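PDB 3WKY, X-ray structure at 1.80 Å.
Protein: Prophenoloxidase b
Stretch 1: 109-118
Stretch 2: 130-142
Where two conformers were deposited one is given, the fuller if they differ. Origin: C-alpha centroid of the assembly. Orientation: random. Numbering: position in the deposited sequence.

Stretch 1 109-118: SAVFLAALYH
Stretch 2, residues 130-142: DTPPLPTVLPDRF

A single tyrosine hydroxyl makes the only hydrogen bond of this contact: Tyr117 OH donates to a proline carbonyl, Pro132 O, at 2.9 Å. The choice of acceptor is instructive. The residue after Pro132 is also a proline, so the chain lacks a backbone N-H there, yet its carbonyls stay available, and the tyrosine hydroxyl satisfies one of them in a buried setting. The carbonyl lies at the ring edge, near its plane.

Stretch 1 is a regular helix throughout 109-118, with i to i-4 bonds of 2.9 to 3.0 Å, such as Tyr117 N to Leu113 O at 3.0 Å. Stretch 2 runs the opposite way along it: Tyr117 pairs with Thr131 (CA to CA 7.0 Å), Leu113 with Val137 (CA to CA 8.9 Å) and Ala110 with Leu138 (CA to CA 9.0 Å). Thr131, Pro132 and Pro133 are extended, with psi between 135° and 153°. A weakly bonded helical turn follows at about 134-137, in which Leu138 N reaches Leu134 O at 2.8 Å; Leu138 then breaks away at phi/psi -128/65, and a 3-10 segment spans 139-141. Thr136 (chi1 p) braces the turn by donating from OG1 to Pro133 O at 2.7 Å.

The helix meets this irregular chain through Ala110, Leu113 and Tyr117, spaced three and four residues apart as one helical face requires. Tyr117 (chi1 m, chi2 -86°) starts with CA-to-CB sideways, but its long ring reaches across. Its CE1 lies 3.5 Å from Thr131 CB (chi1 p), while its CE2 makes apolar contact with Leu134 CD1 at 3.9 Å. Leu134 (t, p) also begins sideways and bends its end inward.

One turn earlier, Leu113 (m, t) points toward stretch 2 and presses CD1 against Val137 CG1 at 3.6 Å and Leu138 CG at 3.7 Å. Val137 is t and Leu138 is m, t; both direct CA-to-CB toward the helix, and Leu113 CD1 is the closest atom to each of them. Val137 CG2 also comes within 3.8 Å of Tyr117 OH, linking the apolar and polar zones.

At the far end Ala110 brings its CB to 3.7 Å from Arg141 NH2, at the edge of the guanidinium. Arg141 (m, m, t, chi4 -89°) forms a salt bridge within its own stretch, NH1 to Asp140 OD1 at 2.8 Å, so its charge is paired beside the alanine methyl. The contact buries 361 Å² in all, with Tyr117 covered most.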

ATOM      1  N   SER A 109      31.795 -27.634 -19.432  1.00 21.71           N
ATOM      2  CA  SER A 109      32.713 -26.938 -20.325  0.52 25.47           C
ATOM      3  C   SER A 109      33.086 -25.539 -19.837  1.00 25.95           C
ATOM      4  O   SER A 109      34.232 -25.126 -20.007  1.00 21.88           O
ATOM      5  CB  SER A 109      32.197 -26.913 -21.767  0.52 29.70           C
ATOM      6  OG  SER A 109      30.872 -26.432 -21.837  0.52 31.11           O
ATOM      7  N   ALA A 110      32.147 -24.827 -19.220  1.00 23.61           N
ATOM      8  CA  ALA A 110      32.450 -23.485 -18.717  1.00 22.77           C
ATOM      9  C   ALA A 110      33.361 -23.550 -17.493  1.00 24.82           C
ATOM     10  O   ALA A 110      34.245 -22.709 -17.316  1.00 21.59           O
ATOM     11  CB  ALA A 110      31.160 -22.702 -18.417  1.00 20.70           C
ATOM     12  N   VAL A 111      33.147 -24.556 -16.652  1.00 19.34           N
ATOM     13  CA  VAL A 111      34.023 -24.804 -15.516  1.00 22.01           C
ATOM     14  C   VAL A 111      35.430 -25.150 -16.026  1.00 23.46           C
ATOM     15  O   VAL A 111      36.433 -24.667 -15.490  1.00 22.98           O
ATOM     16  CB  VAL A 111      33.461 -25.927 -14.616  1.00 22.25           C
ATOM     17  CG1 VAL A 111      34.516 -26.437 -13.626  1.00 21.24           C
ATOM     18  CG2 VAL A 111      32.216 -25.431 -13.864  1.00 21.96           C
ATOM     19  N   PHE A 112      35.493 -25.946 -17.090  1.00 22.84           N
ATOM     20  CA  PHE A 112      36.773 -26.301 -17.722  1.00 22.83           C
ATOM     21  C   PHE A 112      37.529 -25.056 -18.197  1.00 22.81           C
ATOM     22  O   PHE A 112      38.706 -24.860 -17.856  1.00 23.54           O
ATOM     23  CB  PHE A 112      36.524 -27.266 -18.888  1.00 24.90           C
ATOM     24  CG  PHE A 112      37.772 -27.668 -19.631  1.00 25.11           C
ATOM     25  CD1 PHE A 112      38.603 -28.661 -19.127  1.00 31.09           C
ATOM     26  CD2 PHE A 112      38.104 -27.062 -20.836  1.00 24.57           C
ATOM     27  CE1 PHE A 112      39.746 -29.044 -19.812  1.00 30.92           C
ATOM     28  CE2 PHE A 112      39.252 -27.434 -21.526  1.00 36.43           C
ATOM     29  CZ  PHE A 112      40.074 -28.426 -21.011  1.00 31.90           C
ATOM     30  N   LEU A 113      36.852 -24.217 -18.979  1.00 20.39           N
ATOM     31  CA  LEU A 113      37.424 -22.962 -19.462  1.00 24.75           C
ATOM     32  C   LEU A 113      37.870 -22.025 -18.349  1.00 23.35           C
ATOM     33  O   LEU A 113      38.946 -21.427 -18.437  1.00 20.13           O
ATOM     34  CB  LEU A 113      36.442 -22.238 -20.390  1.00 22.50           C
ATOM     35  CG  LEU A 113      36.225 -22.926 -21.731  1.00 28.33           C
ATOM     36  CD1 LEU A 113      35.178 -22.200 -22.536  1.00 23.82           C
ATOM     37  CD2 LEU A 113      37.554 -22.986 -22.496  1.00 24.02           C
ATOM     38  N   ALA A 114      37.053 -21.882 -17.309  1.00 19.46           N
ATOM     39  CA  ALA A 114      37.405 -20.997 -16.195  1.00 23.95           C
ATOM     40  C   ALA A 114      38.680 -21.478 -15.511  1.00 23.15           C
ATOM     41  O   ALA A 114      39.591 -20.691 -15.244  1.00 21.25           O
ATOM     42  CB  ALA A 114      36.257 -20.920 -15.190  1.00 20.50           C
ATOM     43  N   ALA A 115      38.738 -22.779 -15.238  1.00 20.89           N
ATOM     44  CA  ALA A 115      39.915 -23.394 -14.624  1.00 23.54           C
ATOM     45  C   ALA A 115      41.180 -23.184 -15.470  1.00 21.69           C
ATOM     46  O   ALA A 115      42.266 -22.928 -14.929  1.00 20.08           O
ATOM     47  CB  ALA A 115      39.662 -24.898 -14.374  1.00 21.07           C
ATOM     48  N   LEU A 116      41.039 -23.278 -16.790  1.00 21.24           N
ATOM     49  CA  LEU A 116      42.168 -23.081 -17.700  0.53 24.28           C
ATOM     50  C   LEU A 116      42.692 -21.648 -17.654  1.00 29.59           C
ATOM     51  O   LEU A 116      43.899 -21.416 -17.550  1.00 23.05           O
ATOM     52  CB  LEU A 116      41.773 -23.420 -19.138  0.53 24.60           C
ATOM     53  CG  LEU A 116      42.108 -24.815 -19.658  0.53 32.20           C
ATOM     54  CD1 LEU A 116      41.821 -24.886 -21.151  0.53 36.56           C
ATOM     55  CD2 LEU A 116      43.569 -25.146 -19.368  0.53 36.60           C
ATOM     56  N   TYR A 117      41.785 -20.676 -17.740  1.00 19.64           N
ATOM     57  CA  TYR A 117      42.201 -19.273 -17.669  1.00 22.13           C
ATOM     58  C   TYR A 117      42.853 -18.989 -16.321  1.00 22.60           C
ATOM     59  O   TYR A 117      43.883 -18.309 -16.253  1.00 23.61           O
ATOM     60  CB  TYR A 117      41.012 -18.324 -17.890  1.00 19.43           C
ATOM     61  CG  TYR A 117      40.642 -18.080 -19.340  1.00 20.43           C
ATOM     62  CD1 TYR A 117      41.268 -17.092 -20.079  1.00 20.11           C
ATOM     63  CD2 TYR A 117      39.628 -18.816 -19.953  1.00 19.96           C
ATOM     64  CE1 TYR A 117      40.918 -16.854 -21.404  1.00 19.44           C
ATOM     65  CE2 TYR A 117      39.272 -18.588 -21.276  1.00 18.71           C
ATOM     66  CZ  TYR A 117      39.918 -17.610 -21.995  1.00 21.28           C
ATOM     67  OH  TYR A 117      39.558 -17.385 -23.308  1.00 22.28           O
ATOM     68  N   HIS A 118      42.262 -19.499 -15.244  1.00 19.49           N
ATOM     69  CA  HIS A 118      42.832 -19.273 -13.917  1.00 19.92           C
ATOM     70  C   HIS A 118      44.241 -19.854 -13.835  1.00 26.44           C
ATOM     71  O   HIS A 118      45.139 -19.275 -13.206  1.00 23.70           O
ATOM     72  CB  HIS A 118      41.969 -19.897 -12.821  1.00 19.21           C
ATOM     73  CG  HIS A 118      42.529 -19.723 -11.446  1.00 20.60           C
ATOM     74  ND1 HIS A 118      42.894 -18.489 -10.937  1.00 22.15           N
ATOM     75  CD2 HIS A 118      42.793 -20.620 -10.466  1.00 22.40           C
ATOM     76  CE1 HIS A 118      43.351 -18.640  -9.709  1.00 21.47           C
ATOM     77  NE2 HIS A 118      43.298 -19.926  -9.396  1.00 25.62           N
ATOM     78  N   ASP A 130      48.744 -14.923 -23.390  1.00 26.87           N
ATOM     79  CA  ASP A 130      48.733 -15.980 -24.397  1.00 24.70           C
ATOM     80  C   ASP A 130      47.415 -16.763 -24.433  1.00 31.45           C
ATOM     81  O   ASP A 130      47.270 -17.693 -25.227  1.00 30.16           O
ATOM     82  CB  ASP A 130      49.897 -16.951 -24.163  1.00 28.67           C
ATOM     83  CG  ASP A 130      51.254 -16.291 -24.356  1.00 36.45           C
ATOM     84  OD1 ASP A 130      51.356 -15.424 -25.242  1.00 28.04           O
ATOM     85  OD2 ASP A 130      52.203 -16.630 -23.619  1.00 37.56           O
ATOM     86  N   THR A 131      46.461 -16.409 -23.573  1.00 30.23           N
ATOM     87  CA  THR A 131      45.150 -17.054 -23.644  1.00 23.32           C
ATOM     88  C   THR A 131      44.387 -16.469 -24.826  1.00 20.23           C
ATOM     89  O   THR A 131      44.585 -15.309 -25.176  1.00 26.78           O
ATOM     90  CB  THR A 131      44.332 -16.882 -22.345  1.00 21.23           C
ATOM     91  OG1 THR A 131      44.148 -15.489 -22.076  1.00 24.95           O
ATOM     92  CG2 THR A 131      45.043 -17.522 -21.177  1.00 23.63           C
ATOM     93  N   PRO A 132      43.514 -17.269 -25.459  1.00 22.27           N
ATOM     94  CA  PRO A 132      42.736 -16.710 -26.570  1.00 26.64           C
ATOM     95  C   PRO A 132      41.735 -15.689 -26.044  1.00 24.68           C
ATOM     96  O   PRO A 132      41.338 -15.804 -24.883  1.00 27.48           O
ATOM     97  CB  PRO A 132      41.991 -17.928 -27.129  1.00 29.03           C
ATOM     98  CG  PRO A 132      41.961 -18.915 -25.998  1.00 33.41           C
ATOM     99  CD  PRO A 132      43.233 -18.700 -25.236  1.00 23.39           C
ATOM    100  N   PRO A 133      41.347 -14.707 -26.875  1.00 27.11           N
ATOM    101  CA  PRO A 133      40.302 -13.754 -26.484  1.00 27.07           C
ATOM    102  C   PRO A 133      39.032 -14.528 -26.177  1.00 27.21           C
ATOM    103  O   PRO A 133      38.672 -15.435 -26.938  1.00 23.72           O
ATOM    104  CB  PRO A 133      40.092 -12.915 -27.751  1.00 25.53           C
ATOM    105  CG  PRO A 133      41.385 -13.050 -28.511  1.00 36.42           C
ATOM    106  CD  PRO A 133      41.854 -14.450 -28.236  1.00 30.03           C
ATOM    107  N   LEU A 134      38.368 -14.194 -25.079  1.00 21.12           N
ATOM    108  CA  LEU A 134      37.177 -14.944 -24.694  1.00 19.87           C
ATOM    109  C   LEU A 134      36.064 -14.999 -25.758  1.00 21.13           C
ATOM    110  O   LEU A 134      35.432 -16.042 -25.923  1.00 21.22           O
ATOM    111  CB  LEU A 134      36.644 -14.454 -23.341  1.00 21.76           C
ATOM    112  CG  LEU A 134      35.561 -15.306 -22.675  1.00 20.33           C
ATOM    113  CD1 LEU A 134      36.033 -16.740 -22.409  1.00 22.99           C
ATOM    114  CD2 LEU A 134      35.160 -14.629 -21.371  1.00 19.67           C
ATOM    115  N   PRO A 135      35.815 -13.891 -26.486  1.00 20.02           N
ATOM    116  CA  PRO A 135      34.745 -14.020 -27.485  1.00 24.20           C
ATOM    117  C   PRO A 135      35.038 -15.009 -28.615  1.00 27.90           C
ATOM    118  O   PRO A 135      34.089 -15.484 -29.228  1.00 23.63           O
ATOM    119  CB  PRO A 135      34.611 -12.602 -28.047  1.00 23.71           C
ATOM    120  CG  PRO A 135      35.059 -11.719 -26.923  1.00 23.47           C
ATOM    121  CD  PRO A 135      36.195 -12.479 -26.277  1.00 22.95           C
ATOM    122  N   THR A 136      36.307 -15.310 -28.894  1.00 25.18           N
ATOM    123  CA  THR A 136      36.628 -16.300 -29.929  1.00 23.24           C
ATOM    124  C   THR A 136      36.410 -17.727 -29.432  1.00 25.40           C
ATOM    125  O   THR A 136      36.355 -18.663 -30.225  1.00 32.32           O
ATOM    126  CB  THR A 136      38.088 -16.168 -30.419  1.00 19.44           C
ATOM    127  OG1 THR A 136      38.976 -16.588 -29.373  1.00 24.39           O
ATOM    128  CG2 THR A 136      38.384 -14.733 -30.808  1.00 25.39           C
ATOM    129  N   VAL A 137      36.290 -17.874 -28.113  1.00 20.94           N
ATOM    130  CA  VAL A 137      36.117 -19.168 -27.457  1.00 21.96           C
ATOM    131  C   VAL A 137      34.647 -19.415 -27.095  1.00 29.03           C
ATOM    132  O   VAL A 137      34.125 -20.511 -27.290  1.00 23.95           O
ATOM    133  CB  VAL A 137      36.975 -19.242 -26.169  1.00 27.77           C
ATOM    134  CG1 VAL A 137      36.675 -20.503 -25.375  1.00 32.79           C
ATOM    135  CG2 VAL A 137      38.453 -19.172 -26.513  1.00 31.96           C
ATOM    136  N   LEU A 138      33.984 -18.387 -26.566  1.00 22.09           N
ATOM    137  CA  LEU A 138      32.567 -18.495 -26.195  1.00 23.06           C
ATOM    138  C   LEU A 138      31.770 -17.363 -26.830  1.00 22.72           C
ATOM    139  O   LEU A 138      31.244 -16.504 -26.123  1.00 21.54           O
ATOM    140  CB  LEU A 138      32.398 -18.437 -24.667  1.00 21.87           C
ATOM    141  CG  LEU A 138      32.849 -19.621 -23.814  1.00 26.83           C
ATOM    142  CD1 LEU A 138      32.686 -19.326 -22.324  1.00 22.53           C
ATOM    143  CD2 LEU A 138      32.080 -20.887 -24.182  1.00 23.97           C
ATOM    144  N   PRO A 139      31.684 -17.339 -28.172  1.00 24.19           N
ATOM    145  CA  PRO A 139      30.963 -16.224 -28.792  1.00 18.18           C
ATOM    146  C   PRO A 139      29.497 -16.122 -28.355  1.00 20.33           C
ATOM    147  O   PRO A 139      28.951 -15.015 -28.410  1.00 20.28           O
ATOM    148  CB  PRO A 139      31.065 -16.520 -30.302  1.00 19.82           C
ATOM    149  CG  PRO A 139      31.501 -17.943 -30.403  1.00 24.96           C
ATOM    150  CD  PRO A 139      32.284 -18.241 -29.176  1.00 22.64           C
ATOM    151  N   ASP A 140      28.893 -17.228 -27.923  1.00 20.50           N
ATOM    152  CA  ASP A 140      27.489 -17.223 -27.496  1.00 20.79           C
ATOM    153  C   ASP A 140      27.249 -16.289 -26.302  1.00 23.14           C
ATOM    154  O   ASP A 140      26.109 -15.876 -26.063  1.00 23.00           O
ATOM    155  CB  ASP A 140      27.012 -18.636 -27.136  1.00 22.61           C
ATOM    156  CG  ASP A 140      27.708 -19.191 -25.896  1.00 27.48           C
ATOM    157  OD1 ASP A 140      27.294 -18.859 -24.762  1.00 24.22           O
ATOM    158  OD2 ASP A 140      28.677 -19.964 -26.043  1.00 37.32           O
ATOM    159  N   ARG A 141      28.311 -15.968 -25.560  1.00 21.73           N
ATOM    160  CA  ARG A 141      28.195 -15.088 -24.393  1.00 23.53           C
ATOM    161  C   ARG A 141      28.113 -13.616 -24.752  1.00 22.16           C
ATOM    162  O   ARG A 141      27.779 -12.798 -23.891  1.00 18.99           O
ATOM    163  CB  ARG A 141      29.363 -15.298 -23.410  1.00 18.69           C
ATOM    164  CG  ARG A 141      29.473 -16.705 -22.818  1.00 20.68           C
ATOM    165  CD  ARG A 141      28.311 -17.071 -21.889  1.00 16.33           C
ATOM    166  NE  ARG A 141      28.715 -18.088 -20.922  1.00 19.39           N
ATOM    167  CZ  ARG A 141      28.624 -19.405 -21.121  1.00 22.43           C
ATOM    168  NH1 ARG A 141      28.149 -19.889 -22.265  1.00 26.10           N
ATOM    169  NH2 ARG A 141      29.021 -20.243 -20.176  1.00 20.88           N
ATOM    170  N   PHE A 142      28.402 -13.269 -26.010  1.00 19.05           N
ATOM    171  CA  PHE A 142      28.557 -11.868 -26.398  1.00 17.52           C
ATOM    172  C   PHE A 142      27.678 -11.466 -27.582  1.00 24.05           C
ATOM    173  O   PHE A 142      27.471 -10.280 -27.835  1.00 28.99           O
ATOM    174  CB  PHE A 142      30.035 -11.571 -26.725  1.00 19.04           C
ATOM    175  CG  PHE A 142      30.982 -12.025 -25.659  1.00 18.46           C
ATOM    176  CD1 PHE A 142      31.232 -11.224 -24.544  1.00 18.03           C
ATOM    177  CD2 PHE A 142      31.608 -13.258 -25.752  1.00 19.74           C
ATOM    178  CE1 PHE A 142      32.090 -11.645 -23.551  1.00 23.35           C
ATOM    179  CE2 PHE A 142      32.473 -13.690 -24.755  1.00 15.97           C
ATOM    180  CZ  PHE A 142      32.715 -12.876 -23.653  1.00 19.33           C
TER